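Local coordinates for protein 2-(acetamidomethylene)succinate hydrolase (Mesorhizobium loti, PDB 3KXP) that hydrolyses (E)-2-(acetamidomethylene)succinate to succinic semialdehyde, acetate, ammonia and carbon dioxide, the last step in the degradation of vitamin B6, at residues G186-D192 with V223-P229; H75-S79 with M236-A240. All blocks are in the same frame, centred on the assembly; numbering follows the deposited sequence.

In the fold
Going from the N terminus, the chain leaves strand 70-74 of the main sheet and enters the loop 75-79, the first half of interaction 2. It then runs through the strands and helices up to 159-165, helix 173-182 and the loop 186-192, which opens interaction 1. Helices 193-203 and 209-218 and strand 220-223 follow, and strand 226-229 comes back to that loop, closing a loop of 30 intervening residues. Helix 233-242 comes next and returns to 75-79, closing interaction 2 over 156 residues, so the smaller loop nests within the larger. Interaction 1 lies at the surface, in the region inserted between core strands 159-165 and 258-263; interaction 2, about 18 Å away between centres, joins that region to the core.

Interaction 1. Residues G186-D192 with V223-P229; sequences GSQLFED and VDGGLRP
Gly-226 (161/-149) passes so close to the loop 186-192 that its CA lies 3.3 Å from Phe-190 O in a CH...O contact; a CB there would clash with that oxygen. Beside it a single antiparallel bridge joins this loop, which has no regular secondary structure, to the edge of a two-stranded hairpin. Phe-190 and Leu-227 form the hydrogen-bonded pair, CA atoms 4.9 Å apart: Phe-190 N donates to Leu-227 O at 2.8 Å, and Leu-227 N to Phe-190 O at 2.7 Å. From there 186-192 and 223-229 run in opposite directions, with Glu-191 by Gly-226, Leu-189 by Arg-228 and Ser-187 near Pro-229. The hairpin reverses through a type II turn from Val-223 to Gly-226, with Gly-225 at phi 94°. At the other end Ser-187 centres an inverse gamma turn, and Pro-229 CG sits 3.0 Å from Gly-186 O.

Side chains fill in around the bridge. Leu-189 (t, p) lies over the turn, CD1 3.9 Å from Val-223 CG1, while Leu-227 (m, m) brings CD2 within 3.5 Å of Asp-192 CA. The Arg-228 guanidinium sets one face against the Gln-188 to Leu-189 peptide, NH1 2.9 Å from Leu-189 CB, and a water bridges its NE, weakly, to Ser-187 OG. Phe-190 (chi1 m) turns its ring to Val-196 and Tyr-199 of helix 193-203, which Asp-192 N-caps by accepting from Ala-195 N. The arrangement is a beta bridge on a hairpin edge, in an insertion consistent with the cap that many alpha/beta hydrolases carry over the active-site end of the sheet.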
# COMPACT_ATOMS: atom_id res chain seq x y z
N GLY A 186 -34.22 -5.40 -6.56
CA GLY A 186 -34.43 -4.30 -7.47
C GLY A 186 -35.15 -4.69 -8.75
O GLY A 186 -35.57 -3.83 -9.51
N SER A 187 -35.29 -6.00 -8.98
CA SER A 187 -35.97 -6.47 -10.18
C SER A 187 -37.48 -6.26 -10.04
O SER A 187 -38.21 -7.18 -9.68
CB SER A 187 -35.67 -7.95 -10.41
OG SER A 187 -36.22 -8.37 -11.65
N GLN A 188 -37.92 -5.05 -10.32
CA GLN A 188 -39.34 -4.68 -10.23
C GLN A 188 -39.61 -3.50 -11.17
O GLN A 188 -38.69 -2.90 -11.71
CB GLN A 188 -39.67 -4.27 -8.79
CG GLN A 188 -38.86 -3.07 -8.31
CD GLN A 188 -39.13 -2.69 -6.86
OE1 GLN A 188 -40.17 -2.13 -6.53
NE2 GLN A 188 -38.17 -3.01 -5.99
N LEU A 189 -40.89 -3.17 -11.34
CA LEU A 189 -41.28 -2.07 -12.21
C LEU A 189 -41.43 -0.77 -11.42
O LEU A 189 -42.37 -0.62 -10.64
CB LEU A 189 -42.61 -2.40 -12.90
CG LEU A 189 -43.26 -1.33 -13.78
CD1 LEU A 189 -42.36 -1.01 -14.97
CD2 LEU A 189 -44.62 -1.83 -14.24
N PHE A 190 -40.51 0.17 -11.61
CA PHE A 190 -40.59 1.45 -10.91
C PHE A 190 -41.44 2.41 -11.72
O PHE A 190 -41.38 2.43 -12.95
CB PHE A 190 -39.19 2.03 -10.69
CG PHE A 190 -38.31 1.19 -9.83
CD1 PHE A 190 -37.40 0.29 -10.40
CD2 PHE A 190 -38.42 1.24 -8.44
CE1 PHE A 190 -36.62 -0.54 -9.60
CE2 PHE A 190 -37.64 0.41 -7.64
CZ PHE A 190 -36.74 -0.48 -8.22
N GLU A 191 -42.24 3.21 -11.02
CA GLU A 191 -43.14 4.17 -11.65
C GLU A 191 -42.40 5.30 -12.37
O GLU A 191 -42.80 5.71 -13.47
CB GLU A 191 -44.07 4.74 -10.57
CG GLU A 191 -44.78 6.02 -10.94
CD GLU A 191 -45.72 6.47 -9.84
OE1 GLU A 191 -45.28 6.52 -8.67
OE2 GLU A 191 -46.89 6.79 -10.16
N ASP A 192 -41.34 5.81 -11.75
CA ASP A 192 -40.55 6.88 -12.32
C ASP A 192 -39.21 6.95 -11.61
O ASP A 192 -38.99 6.23 -10.64
CB ASP A 192 -41.30 8.21 -12.21
CG ASP A 192 -41.81 8.49 -10.81
OD1 ASP A 192 -42.86 9.17 -10.69
OD2 ASP A 192 -41.17 8.04 -9.83
N VAL A 223 -39.28 1.30 -19.71
CA VAL A 223 -39.89 0.14 -20.32
C VAL A 223 -41.40 0.40 -20.34
O VAL A 223 -41.86 1.49 -19.97
CB VAL A 223 -39.54 -1.13 -19.49
CG1 VAL A 223 -40.65 -1.45 -18.49
CG2 VAL A 223 -39.26 -2.29 -20.42
N ASP A 224 -42.16 -0.59 -20.77
CA ASP A 224 -43.61 -0.44 -20.83
C ASP A 224 -44.19 -0.21 -19.43
O ASP A 224 -44.15 -1.09 -18.58
CB ASP A 224 -44.19 -1.71 -21.45
CG ASP A 224 -45.54 -1.48 -22.09
OD1 ASP A 224 -45.91 -2.29 -22.97
OD2 ASP A 224 -46.24 -0.52 -21.70
N GLY A 225 -44.72 0.99 -19.18
CA GLY A 225 -45.32 1.28 -17.89
C GLY A 225 -44.44 1.95 -16.83
O GLY A 225 -44.94 2.36 -15.78
N GLY A 226 -43.14 2.05 -17.10
CA GLY A 226 -42.24 2.67 -16.15
C GLY A 226 -40.78 2.31 -16.37
O GLY A 226 -40.36 2.08 -17.50
N LEU A 227 -40.00 2.26 -15.29
CA LEU A 227 -38.58 1.93 -15.38
C LEU A 227 -38.26 0.56 -14.82
O LEU A 227 -38.93 0.08 -13.89
CB LEU A 227 -37.73 2.96 -14.63
CG LEU A 227 -37.70 4.43 -15.04
CD1 LEU A 227 -37.17 4.56 -16.46
CD2 LEU A 227 -39.09 5.03 -14.92
N ARG A 228 -37.25 -0.08 -15.38
CA ARG A 228 -36.80 -1.39 -14.91
C ARG A 228 -35.28 -1.45 -14.97
O ARG A 228 -34.64 -0.69 -15.70
CB ARG A 228 -37.40 -2.51 -15.77
CG ARG A 228 -38.48 -3.33 -15.07
CD ARG A 228 -38.94 -4.50 -15.93
NE ARG A 228 -39.55 -5.56 -15.12
CZ ARG A 228 -40.75 -5.50 -14.56
NH1 ARG A 228 -41.50 -4.42 -14.73
NH2 ARG A 228 -41.19 -6.49 -13.81
N PRO A 229 -34.67 -2.34 -14.17
CA PRO A 229 -33.21 -2.51 -14.13
C PRO A 229 -32.66 -3.00 -15.47
O PRO A 229 -33.29 -3.79 -16.16
CB PRO A 229 -33.02 -3.59 -13.06
CG PRO A 229 -34.25 -3.49 -12.22
CD PRO A 229 -35.34 -3.23 -13.20
O HOH W 1 -36.91 -6.43 -13.94

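Interaction 2. Residues H75-S79 with M236-A240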
# COMPACT_ATOMS: atom_id res chain seq x y z
N HIS A 75 -17.50 -2.36 -11.67
CA HIS A 75 -18.55 -2.20 -10.66
C HIS A 75 -18.93 -3.46 -9.87
O HIS A 75 -18.50 -4.57 -10.18
CB HIS A 75 -19.80 -1.65 -11.35
CG HIS A 75 -20.38 -2.60 -12.35
ND1 HIS A 75 -21.11 -3.71 -11.98
CD2 HIS A 75 -20.24 -2.67 -13.69
CE1 HIS A 75 -21.39 -4.43 -13.05
NE2 HIS A 75 -20.87 -3.82 -14.10
N GLY A 76 -19.77 -3.29 -8.85
CA GLY A 76 -20.24 -4.41 -8.05
C GLY A 76 -21.49 -5.03 -8.66
O GLY A 76 -22.01 -4.52 -9.65
N ILE A 77 -22.00 -6.11 -8.06
CA ILE A 77 -23.19 -6.78 -8.59
C ILE A 77 -24.43 -5.86 -8.65
O ILE A 77 -24.66 -5.04 -7.75
CB ILE A 77 -23.52 -8.03 -7.76
CG1 ILE A 77 -24.45 -8.96 -8.54
CG2 ILE A 77 -24.17 -7.64 -6.45
CD1 ILE A 77 -24.56 -10.35 -7.93
N THR A 78 -25.19 -6.00 -9.73
CA THR A 78 -26.41 -5.21 -10.03
C THR A 78 -26.13 -3.76 -10.40
O THR A 78 -27.02 -3.06 -10.87
CB THR A 78 -27.47 -5.21 -8.89
OG1 THR A 78 -27.07 -4.31 -7.85
CG2 THR A 78 -27.66 -6.60 -8.32
N SER A 79 -24.90 -3.31 -10.19
CA SER A 79 -24.52 -1.93 -10.50
C SER A 79 -24.11 -1.81 -11.98
O SER A 79 -24.39 -2.70 -12.78
CB SER A 79 -23.36 -1.53 -9.57
OG SER A 79 -23.07 -0.15 -9.64
N MSE A 236 -27.93 -11.97 -12.41
CA MSE A 236 -27.68 -11.62 -11.01
C MSE A 236 -27.69 -12.85 -10.10
O MSE A 236 -26.77 -13.05 -9.31
CB MSE A 236 -28.73 -10.62 -10.51
CG MSE A 236 -28.76 -9.32 -11.27
SE MSE A 236 -26.98 -8.59 -11.50
CE MSE A 236 -26.58 -9.27 -13.27
N ALA A 237 -28.74 -13.66 -10.23
CA ALA A 237 -28.88 -14.86 -9.42
C ALA A 237 -27.68 -15.77 -9.59
O ALA A 237 -27.15 -16.31 -8.62
CB ALA A 237 -30.17 -15.61 -9.79
N GLN A 238 -27.23 -15.93 -10.83
CA GLN A 238 -26.08 -16.79 -11.10
C GLN A 238 -24.79 -16.15 -10.59
O GLN A 238 -23.92 -16.84 -10.08
CB GLN A 238 -25.97 -17.08 -12.59
CG GLN A 238 -27.15 -17.87 -13.13
CD GLN A 238 -27.03 -18.13 -14.61
OE1 GLN A 238 -26.14 -18.86 -15.06
NE2 GLN A 238 -27.93 -17.53 -15.38
N THR A 239 -24.68 -14.83 -10.75
CA THR A 239 -23.49 -14.12 -10.29
C THR A 239 -23.37 -14.20 -8.77
O THR A 239 -22.30 -14.47 -8.24
CB THR A 239 -23.53 -12.66 -10.71
OG1 THR A 239 -23.52 -12.58 -12.14
CG2 THR A 239 -22.34 -11.92 -10.16
N ALA A 240 -24.49 -13.96 -8.08
CA ALA A 240 -24.52 -14.01 -6.62
C ALA A 240 -23.98 -15.35 -6.10
O ALA A 240 -23.07 -15.35 -5.27
CB ALA A 240 -25.94 -13.78 -6.11
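Ile-77 does most of the work here. With both chi angles t its side chain is fully extended from the type II turn Gly-76 to Ser-79 and meets the side of helix 233-242. Ile-77 CD1 reaches 3.5 Å from Thr-239 CG2, 4.1 Å from Ala-240 CB and 3.8 Å from Met-236 O. Met-236, modelled as selenomethionine, curls back (m, m) so that SE lies 3.9 Å from Ile-77 CG1, 3.8 Å from Thr-78 CG2 and 3.6 Å from Thr-78 N. Thr-78, at phi 70°, takes chi1 p and hydrogen-bonds its OG1 to Ile-77 O at 2.5 Å. Thr-239 (m) presents its methyl to Ile-77 while OG1 bonds to Ala-235 O and Tyr-120 OH. His-75 ND1 donates to Gly-76 O at 2.6 Å. Ile-77 belongs to the chloride site, with Ser-142 and Leu-143. No hydrogen bond crosses between the segments, so their contact is van der Waals packing against the chloride-binding loop, close to Ser-142, the inferred nucleophile.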